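Nicotinate-nucleotide pyrophosphorylase (Francisella tularensis subsp. tularensis, PDB 3TQV) probably catalyses the conversion of quinolinate and phosphoribosyl pyrophosphate to nicotinate mononucleotide, carbon dioxide and diphosphate, feeding NAD+ biosynthesis. Local coordinates at residues Asn7-Val19 against Leu150-His164. Sequence-based numbering, arbitrary orientation.
Sequences NTDQINKVPNDIV and LAQKYAVRCGGGFNH
Ile11 drives its side chain into the groove between helix 150-159 and the loop through Asn163, and the tight part of the contact is built round it. Its CG1 rests on Lys153 CB, 3.4 Å away, and CD1 reaches Leu150 CD2. The CG2 branch, anti to the backbone N, meets Tyr154 CB instead. Val14 CG2 settles on the root of the same tyrosine, 3.6 Å from Tyr154 CB, while Pro15 CD lies against Leu150 CD1 just ahead of helix 16-31. The Tyr154 ring reaches out alongside the chain at Ile11 to Lys13, CG anti to the backbone N (chi1 179°). It offers its edge to two carbonyls: Ile11 O lies 3.3 Å from Tyr154 CD1, and Asn12 O is near CE1. Its hydroxyl bonds to Asp83. Lys153 meets Ile11 with CB, then turns away to a salt bridge with Asp140.

A straight polar bond joins the segments beside this core. Asn163 N donates to Gln10 OE1 at 2.8 Å, with 175° at the hydrogen, in the carbonyl plane and on a lone pair. The other end of the Gln10 amide bonds back to its own chain, NE2 to Thr8 O at 2.7 Å, so both ends of the group are held and its rotation is fixed.

The solvent side is looser. Exposed Asn12 is reached by a weak bond, Arg157 NE to Asn12 OD1 at 3.4 Å, its amide steeply turned against the guanidinium, whose NH1 bonds more closely to Gly161 O. The N-terminal arm thus lies over the TIM-barrel-like domain, seated chiefly by apolar contacts and the Gln10 bond. Lys153 NZ also holds the carbonyls of Thr141 and Arg165, predicted substrate-binding residues, so the contact probably backs that site's wall.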
ATOM      1  N   ASN B   7       7.637  15.319 -21.737  1.00 34.85           N
ATOM      2  CA  ASN B   7       8.423  14.203 -21.205  1.00 34.77           C
ATOM      3  C   ASN B   7       9.153  14.513 -19.873  1.00 34.41           C
ATOM      4  O   ASN B   7       9.979  15.441 -19.761  1.00 34.33           O
ATOM      5  CB  ASN B   7       9.363  13.641 -22.288  1.00 25.11           C
ATOM      6  CG  ASN B   7       8.598  13.206 -23.551  1.00 25.49           C
ATOM      7  OD1 ASN B   7       8.760  13.789 -24.646  1.00 25.78           O
ATOM      8  ND2 ASN B   7       7.719  12.197 -23.392  1.00 25.51           N
ATOM      9  N   THR B   8       8.801  13.717 -18.871  1.00 34.22           N
ATOM     10  CA  THR B   8       9.214  13.908 -17.487  1.00 33.90           C
ATOM     11  C   THR B   8      10.495  13.143 -17.137  1.00 34.01           C
ATOM     12  O   THR B   8      10.918  12.250 -17.870  1.00 34.30           O
ATOM     13  CB  THR B   8       8.026  13.489 -16.533  1.00 23.76           C
ATOM     14  OG1 THR B   8       7.048  14.539 -16.491  1.00 23.66           O
ATOM     15  CG2 THR B   8       8.473  13.161 -15.088  1.00 23.57           C
ATOM     16  N   ASP B   9      11.107  13.530 -16.018  1.00 30.66           N
ATOM     17  CA  ASP B   9      12.142  12.751 -15.351  1.00 34.84           C
ATOM     18  C   ASP B   9      11.664  11.345 -15.013  1.00 35.06           C
ATOM     19  O   ASP B   9      10.594  11.176 -14.424  1.00 34.94           O
ATOM     20  CB  ASP B   9      12.513  13.436 -14.037  1.00 39.90           C
ATOM     21  CG  ASP B   9      13.424  14.622 -14.237  1.00 44.14           C
ATOM     22  OD1 ASP B   9      13.580  15.053 -15.403  1.00 46.81           O
ATOM     23  OD2 ASP B   9      13.979  15.120 -13.232  1.00 37.04           O
ATOM     24  N   GLN B  10      12.470  10.343 -15.351  1.00 23.11           N
ATOM     25  CA  GLN B  10      12.139   8.956 -15.030  1.00 25.39           C
ATOM     26  C   GLN B  10      12.909   8.411 -13.815  1.00 29.49           C
ATOM     27  O   GLN B  10      14.133   8.513 -13.740  1.00 28.55           O
ATOM     28  CB  GLN B  10      12.348   8.051 -16.246  1.00 16.78           C
ATOM     29  CG  GLN B  10      11.658   8.530 -17.514  1.00 20.80           C
ATOM     30  CD  GLN B  10      10.162   8.687 -17.367  1.00 21.36           C
ATOM     31  OE1 GLN B  10       9.445   7.725 -17.108  1.00 18.30           O
ATOM     32  NE2 GLN B  10       9.678   9.913 -17.540  1.00 17.19           N
ATOM     33  N   ILE B  11      12.178   7.816 -12.873  1.00 27.62           N
ATOM     34  CA  ILE B  11      12.770   7.290 -11.648  1.00 24.66           C
ATOM     35  C   ILE B  11      13.387   5.918 -11.849  1.00 34.97           C
ATOM     36  O   ILE B  11      12.738   4.894 -11.628  1.00 33.33           O
ATOM     37  CB  ILE B  11      11.740   7.176 -10.520  1.00 21.36           C
ATOM     38  CG1 ILE B  11      10.894   8.457 -10.441  1.00 20.05           C
ATOM     39  CG2 ILE B  11      12.437   6.852  -9.202  1.00 23.63           C
ATOM     40  CD1 ILE B  11      11.689   9.752 -10.500  1.00 17.91           C
ATOM     41  N   ASN B  12      14.652   5.908 -12.244  1.00 27.71           N
ATOM     42  CA  ASN B  12      15.360   4.663 -12.500  1.00 30.57           C
ATOM     43  C   ASN B  12      16.210   4.193 -11.318  1.00 28.62           C
ATOM     44  O   ASN B  12      16.947   3.223 -11.411  1.00 31.61           O
ATOM     45  CB  ASN B  12      16.163   4.770 -13.799  1.00 32.12           C
ATOM     46  CG  ASN B  12      15.276   4.673 -15.031  1.00 40.37           C
ATOM     47  OD1 ASN B  12      14.404   3.809 -15.107  1.00 43.17           O
ATOM     48  ND2 ASN B  12      15.482   5.568 -15.995  1.00 33.00           N
ATOM     49  N   LYS B  13      16.073   4.896 -10.203  1.00 41.40           N
ATOM     50  CA  LYS B  13      16.633   4.468  -8.933  1.00 40.68           C
ATOM     51  C   LYS B  13      16.024   5.333  -7.838  1.00 36.97           C
ATOM     52  O   LYS B  13      15.782   6.510  -8.049  1.00 37.17           O
ATOM     53  CB  LYS B  13      18.154   4.605  -8.919  1.00 40.81           C
ATOM     54  CG  LYS B  13      18.780   4.150  -7.602  1.00 51.10           C
ATOM     55  CD  LYS B  13      20.023   4.953  -7.238  1.00 50.02           C
ATOM     56  CE  LYS B  13      20.614   4.494  -5.908  1.00 55.22           C
ATOM     57  NZ  LYS B  13      20.892   3.031  -5.901  1.00 52.52           N
ATOM     58  N   VAL B  14      15.770   4.743  -6.678  1.00 33.47           N
ATOM     59  CA  VAL B  14      15.268   5.491  -5.532  1.00 32.34           C
ATOM     60  C   VAL B  14      16.444   6.039  -4.747  1.00 36.87           C
ATOM     61  O   VAL B  14      17.397   5.313  -4.474  1.00 39.85           O
ATOM     62  CB  VAL B  14      14.420   4.600  -4.602  1.00 27.54           C
ATOM     63  CG1 VAL B  14      13.897   5.401  -3.391  1.00 19.93           C
ATOM     64  CG2 VAL B  14      13.282   3.963  -5.386  1.00 23.21           C
ATOM     65  N   PRO B  15      16.388   7.327  -4.378  1.00 29.44           N
ATOM     66  CA  PRO B  15      17.572   7.890  -3.719  1.00 26.92           C
ATOM     67  C   PRO B  15      17.872   7.147  -2.423  1.00 27.37           C
ATOM     68  O   PRO B  15      16.949   6.746  -1.703  1.00 21.66           O
ATOM     69  CB  PRO B  15      17.170   9.349  -3.447  1.00 21.25           C
ATOM     70  CG  PRO B  15      16.055   9.624  -4.431  1.00 17.75           C
ATOM     71  CD  PRO B  15      15.312   8.323  -4.536  1.00 22.59           C
ATOM     72  N   ASN B  16      19.155   6.971  -2.141  1.00 26.76           N
ATOM     73  CA  ASN B  16      19.590   6.214  -0.983  1.00 27.99           C
ATOM     74  C   ASN B  16      19.000   6.703   0.325  1.00 23.05           C
ATOM     75  O   ASN B  16      18.539   5.899   1.130  1.00 21.78           O
ATOM     76  CB  ASN B  16      21.114   6.202  -0.896  1.00 37.20           C
ATOM     77  CG  ASN B  16      21.762   5.572  -2.113  1.00 48.80           C
ATOM     78  OD1 ASN B  16      21.174   4.719  -2.785  1.00 59.47           O
ATOM     79  ND2 ASN B  16      22.983   5.988  -2.402  1.00 44.73           N
ATOM     80  N   ASP B  17      19.018   8.015   0.543  1.00 32.48           N
ATOM     81  CA  ASP B  17      18.505   8.570   1.791  1.00 27.93           C
ATOM     82  C   ASP B  17      17.039   8.201   2.032  1.00 28.63           C
ATOM     83  O   ASP B  17      16.631   8.009   3.174  1.00 29.44           O
ATOM     84  CB  ASP B  17      18.751  10.088   1.903  1.00 32.62           C
ATOM     85  CG  ASP B  17      18.180  10.887   0.730  1.00 32.05           C
ATOM     86  OD1 ASP B  17      17.528  10.296  -0.153  1.00 30.48           O
ATOM     87  OD2 ASP B  17      18.382  12.126   0.694  1.00 37.31           O
ATOM     88  N   ILE B  18      16.264   8.085   0.955  1.00 32.63           N
ATOM     89  CA  ILE B  18      14.872   7.653   1.041  1.00 26.83           C
ATOM     90  C   ILE B  18      14.752   6.137   1.292  1.00 29.05           C
ATOM     91  O   ILE B  18      13.873   5.681   2.015  1.00 28.17           O
ATOM     92  CB  ILE B  18      14.095   8.017  -0.238  1.00 27.40           C
ATOM     93  CG1 ILE B  18      14.007   9.528  -0.410  1.00 24.05           C
ATOM     94  CG2 ILE B  18      12.692   7.424  -0.210  1.00 19.37           C
ATOM     95  CD1 ILE B  18      13.032  10.190   0.540  1.00 22.75           C
ATOM     96  N   VAL B  19      15.628   5.346   0.690  1.00 24.95           N
ATOM     97  CA  VAL B  19      15.634   3.917   0.966  1.00 28.43           C
ATOM     98  C   VAL B  19      16.005   3.693   2.429  1.00 32.10           C
ATOM     99  O   VAL B  19      15.366   2.913   3.138  1.00 28.95           O
ATOM    100  CB  VAL B  19      16.609   3.159   0.041  1.00 29.23           C
ATOM    101  CG1 VAL B  19      16.934   1.793   0.605  1.00 27.75           C
ATOM    102  CG2 VAL B  19      16.024   3.043  -1.364  1.00 28.51           C
ATOM    103  N   LEU B 150       8.350   7.976  -4.621  1.00 14.76           N
ATOM    104  CA  LEU B 150       9.458   7.602  -5.482  1.00 20.40           C
ATOM    105  C   LEU B 150       9.594   6.077  -5.614  1.00 19.80           C
ATOM    106  O   LEU B 150       9.828   5.547  -6.705  1.00 18.27           O
ATOM    107  CB  LEU B 150      10.756   8.250  -4.984  1.00 18.39           C
ATOM    108  CG  LEU B 150      10.834   9.764  -5.231  1.00 21.78           C
ATOM    109  CD1 LEU B 150      12.091  10.345  -4.600  1.00 20.12           C
ATOM    110  CD2 LEU B 150      10.777  10.109  -6.726  1.00 20.72           C
ATOM    111  N   ALA B 151       9.424   5.384  -4.494  1.00 18.04           N
ATOM    112  CA  ALA B 151       9.481   3.926  -4.473  1.00 17.38           C
ATOM    113  C   ALA B 151       8.523   3.320  -5.489  1.00 18.55           C
ATOM    114  O   ALA B 151       8.892   2.389  -6.209  1.00 23.91           O
ATOM    115  CB  ALA B 151       9.184   3.394  -3.057  1.00 12.52           C
ATOM    116  N   GLN B 152       7.297   3.849  -5.559  1.00 17.26           N
ATOM    117  CA  GLN B 152       6.315   3.374  -6.540  1.00 13.71           C
ATOM    118  C   GLN B 152       6.556   3.857  -7.998  1.00 18.74           C
ATOM    119  O   GLN B 152       6.243   3.157  -8.952  1.00 23.30           O
ATOM    120  CB  GLN B 152       4.886   3.683  -6.074  1.00 11.16           C
ATOM    121  CG  GLN B 152       4.479   2.887  -4.833  1.00 15.29           C
ATOM    122  CD  GLN B 152       2.972   2.634  -4.744  1.00 12.72           C
ATOM    123  OE1 GLN B 152       2.485   1.534  -5.059  1.00 17.89           O
ATOM    124  NE2 GLN B 152       2.229   3.651  -4.317  1.00 12.48           N
ATOM    125  N   LYS B 153       7.092   5.057  -8.164  1.00 14.58           N
ATOM    126  CA  LYS B 153       7.480   5.532  -9.485  1.00 17.51           C
ATOM    127  C   LYS B 153       8.547   4.580 -10.039  1.00 22.77           C
ATOM    128  O   LYS B 153       8.531   4.198 -11.211  1.00 19.12           O
ATOM    129  CB  LYS B 153       8.041   6.951  -9.385  1.00 21.98           C
ATOM    130  CG  LYS B 153       7.038   8.014  -8.931  1.00 17.89           C
ATOM    131  CD  LYS B 153       6.072   8.357 -10.046  1.00 16.77           C
ATOM    132  CE  LYS B 153       5.127   9.478  -9.681  1.00 18.24           C
ATOM    133  NZ  LYS B 153       4.086   9.687 -10.742  1.00 17.99           N
ATOM    134  N   TYR B 154       9.464   4.187  -9.168  1.00 16.74           N
ATOM    135  CA  TYR B 154      10.492   3.227  -9.526  1.00 20.73           C
ATOM    136  C   TYR B 154       9.876   1.863  -9.900  1.00 21.87           C
ATOM    137  O   TYR B 154      10.203   1.286 -10.940  1.00 19.97           O
ATOM    138  CB  TYR B 154      11.523   3.099  -8.389  1.00 16.76           C
ATOM    139  CG  TYR B 154      12.609   2.103  -8.663  1.00 22.15           C
ATOM    140  CD1 TYR B 154      13.555   2.336  -9.648  1.00 25.98           C
ATOM    141  CD2 TYR B 154      12.684   0.911  -7.945  1.00 27.77           C
ATOM    142  CE1 TYR B 154      14.541   1.417  -9.916  1.00 22.77           C
ATOM    143  CE2 TYR B 154      13.679  -0.019  -8.202  1.00 26.86           C
ATOM    144  CZ  TYR B 154      14.603   0.241  -9.193  1.00 23.05           C
ATOM    145  OH  TYR B 154      15.601  -0.680  -9.465  1.00 21.57           O
ATOM    146  N   ALA B 155       8.979   1.350  -9.065  1.00 28.12           N
ATOM    147  CA  ALA B 155       8.339   0.075  -9.367  1.00 27.55           C
ATOM    148  C   ALA B 155       7.663   0.139 -10.722  1.00 25.17           C
ATOM    149  O   ALA B 155       7.755  -0.784 -11.520  1.00 28.11           O
ATOM    150  CB  ALA B 155       7.324  -0.287  -8.294  1.00 20.67           C
ATOM    151  N   VAL B 156       6.977   1.236 -10.983  1.00 13.67           N
ATOM    152  CA  VAL B 156       6.225   1.341 -12.217  1.00 14.91           C
ATOM    153  C   VAL B 156       7.181   1.305 -13.409  1.00 16.76           C
ATOM    154  O   VAL B 156       6.937   0.600 -14.389  1.00 17.03           O
ATOM    155  CB  VAL B 156       5.324   2.594 -12.237  1.00 15.89           C
ATOM    156  CG1 VAL B 156       4.788   2.831 -13.621  1.00 15.82           C
ATOM    157  CG2 VAL B 156       4.171   2.437 -11.238  1.00  9.55           C
ATOM    158  N   ARG B 157       8.276   2.052 -13.321  1.00 22.88           N
ATOM    159  CA  ARG B 157       9.318   1.963 -14.331  1.00 22.56           C
ATOM    160  C   ARG B 157       9.817   0.525 -14.434  1.00 27.66           C
ATOM    161  O   ARG B 157       9.918  -0.013 -15.535  1.00 23.09           O
ATOM    162  CB  ARG B 157      10.461   2.924 -14.021  1.00 24.41           C
ATOM    163  CG  ARG B 157      10.158   4.381 -14.368  1.00 23.51           C
ATOM    164  CD  ARG B 157      10.138   4.603 -15.871  1.00 20.66           C
ATOM    165  NE  ARG B 157      11.342   4.045 -16.459  1.00 29.53           N
ATOM    166  CZ  ARG B 157      11.355   3.159 -17.449  1.00 29.29           C
ATOM    167  NH1 ARG B 157      10.215   2.746 -17.995  1.00 23.54           N
ATOM    168  NH2 ARG B 157      12.517   2.700 -17.900  1.00 26.21           N
ATOM    169  N   CYS B 158      10.096  -0.104 -13.293  1.00 23.94           N
ATOM    170  CA  CYS B 158      10.570  -1.488 -13.278  1.00 20.31           C
ATOM    171  C   CYS B 158       9.677  -2.438 -14.081  1.00 19.33           C
ATOM    172  O   CYS B 158      10.147  -3.452 -14.614  1.00 16.51           O
ATOM    173  CB  CYS B 158      10.732  -2.002 -11.846  1.00 16.26           C
ATOM    174  SG  CYS B 158      12.237  -1.432 -11.049  1.00 19.65           S
ATOM    175  N   GLY B 159       8.395  -2.100 -14.171  1.00 28.45           N
ATOM    176  CA  GLY B 159       7.422  -2.967 -14.807  1.00 24.48           C
ATOM    177  C   GLY B 159       7.073  -2.629 -16.244  1.00 22.58           C
ATOM    178  O   GLY B 159       6.320  -3.355 -16.880  1.00 23.04           O
ATOM    179  N   GLY B 160       7.598  -1.528 -16.768  1.00 15.65           N
ATOM    180  CA  GLY B 160       7.342  -1.189 -18.155  1.00 14.46           C
ATOM    181  C   GLY B 160       6.694   0.169 -18.321  1.00 17.21           C
ATOM    182  O   GLY B 160       6.645   0.730 -19.425  1.00 15.63           O
ATOM    183  N   GLY B 161       6.212   0.711 -17.209  1.00 11.43           N
ATOM    184  CA  GLY B 161       5.489   1.965 -17.242  1.00 15.32           C
ATOM    185  C   GLY B 161       6.414   3.152 -17.151  1.00 20.24           C
ATOM    186  O   GLY B 161       7.509   3.033 -16.624  1.00 17.88           O
ATOM    187  N   PHE B 162       5.969   4.291 -17.672  1.00 20.60           N
ATOM    188  CA  PHE B 162       6.734   5.525 -17.582  1.00 22.61           C
ATOM    189  C   PHE B 162       6.066   6.535 -16.624  1.00 23.31           C
ATOM    190  O   PHE B 162       4.840   6.498 -16.391  1.00 19.63           O
ATOM    191  CB  PHE B 162       6.953   6.153 -18.970  1.00 19.57           C
ATOM    192  CG  PHE B 162       7.617   5.235 -19.970  1.00 22.62           C
ATOM    193  CD1 PHE B 162       8.999   5.216 -20.110  1.00 25.53           C
ATOM    194  CD2 PHE B 162       6.859   4.397 -20.776  1.00 19.90           C
ATOM    195  CE1 PHE B 162       9.616   4.364 -21.036  1.00 22.62           C
ATOM    196  CE2 PHE B 162       7.462   3.555 -21.691  1.00 22.57           C
ATOM    197  CZ  PHE B 162       8.846   3.542 -21.827  1.00 22.86           C
ATOM    198  N   ASN B 163       6.889   7.440 -16.092  1.00 20.93           N
ATOM    199  CA  ASN B 163       6.478   8.348 -15.042  1.00 20.97           C
ATOM    200  C   ASN B 163       5.826   9.634 -15.535  1.00 22.54           C
ATOM    201  O   ASN B 163       6.465  10.469 -16.163  1.00 23.95           O
ATOM    202  CB  ASN B 163       7.678   8.694 -14.161  1.00 22.76           C
ATOM    203  CG  ASN B 163       8.288   7.471 -13.481  1.00 24.95           C
ATOM    204  OD1 ASN B 163       7.574   6.562 -13.063  1.00 21.06           O
ATOM    205  ND2 ASN B 163       9.614   7.448 -13.367  1.00 24.90           N
ATOM    206  N   HIS B 164       4.542   9.789 -15.231  1.00 30.81           N
ATOM    207  CA  HIS B 164       3.890  11.093 -15.242  1.00 26.95           C
ATOM    208  C   HIS B 164       4.621  11.927 -14.192  1.00 29.32           C
ATOM    209  O   HIS B 164       5.528  11.429 -13.539  1.00 29.50           O
ATOM    210  CB  HIS B 164       2.428  10.918 -14.866  1.00 26.07           C
ATOM    211  CG  HIS B 164       1.609  12.162 -14.985  1.00 25.76           C
ATOM    212  ND1 HIS B 164       1.233  12.692 -16.197  1.00 28.74           N
ATOM    213  CD2 HIS B 164       1.062  12.959 -14.041  1.00 21.29           C
ATOM    214  CE1 HIS B 164       0.504  13.773 -15.996  1.00 23.82           C
ATOM    215  NE2 HIS B 164       0.380  13.953 -14.695  1.00 20.38           N
TER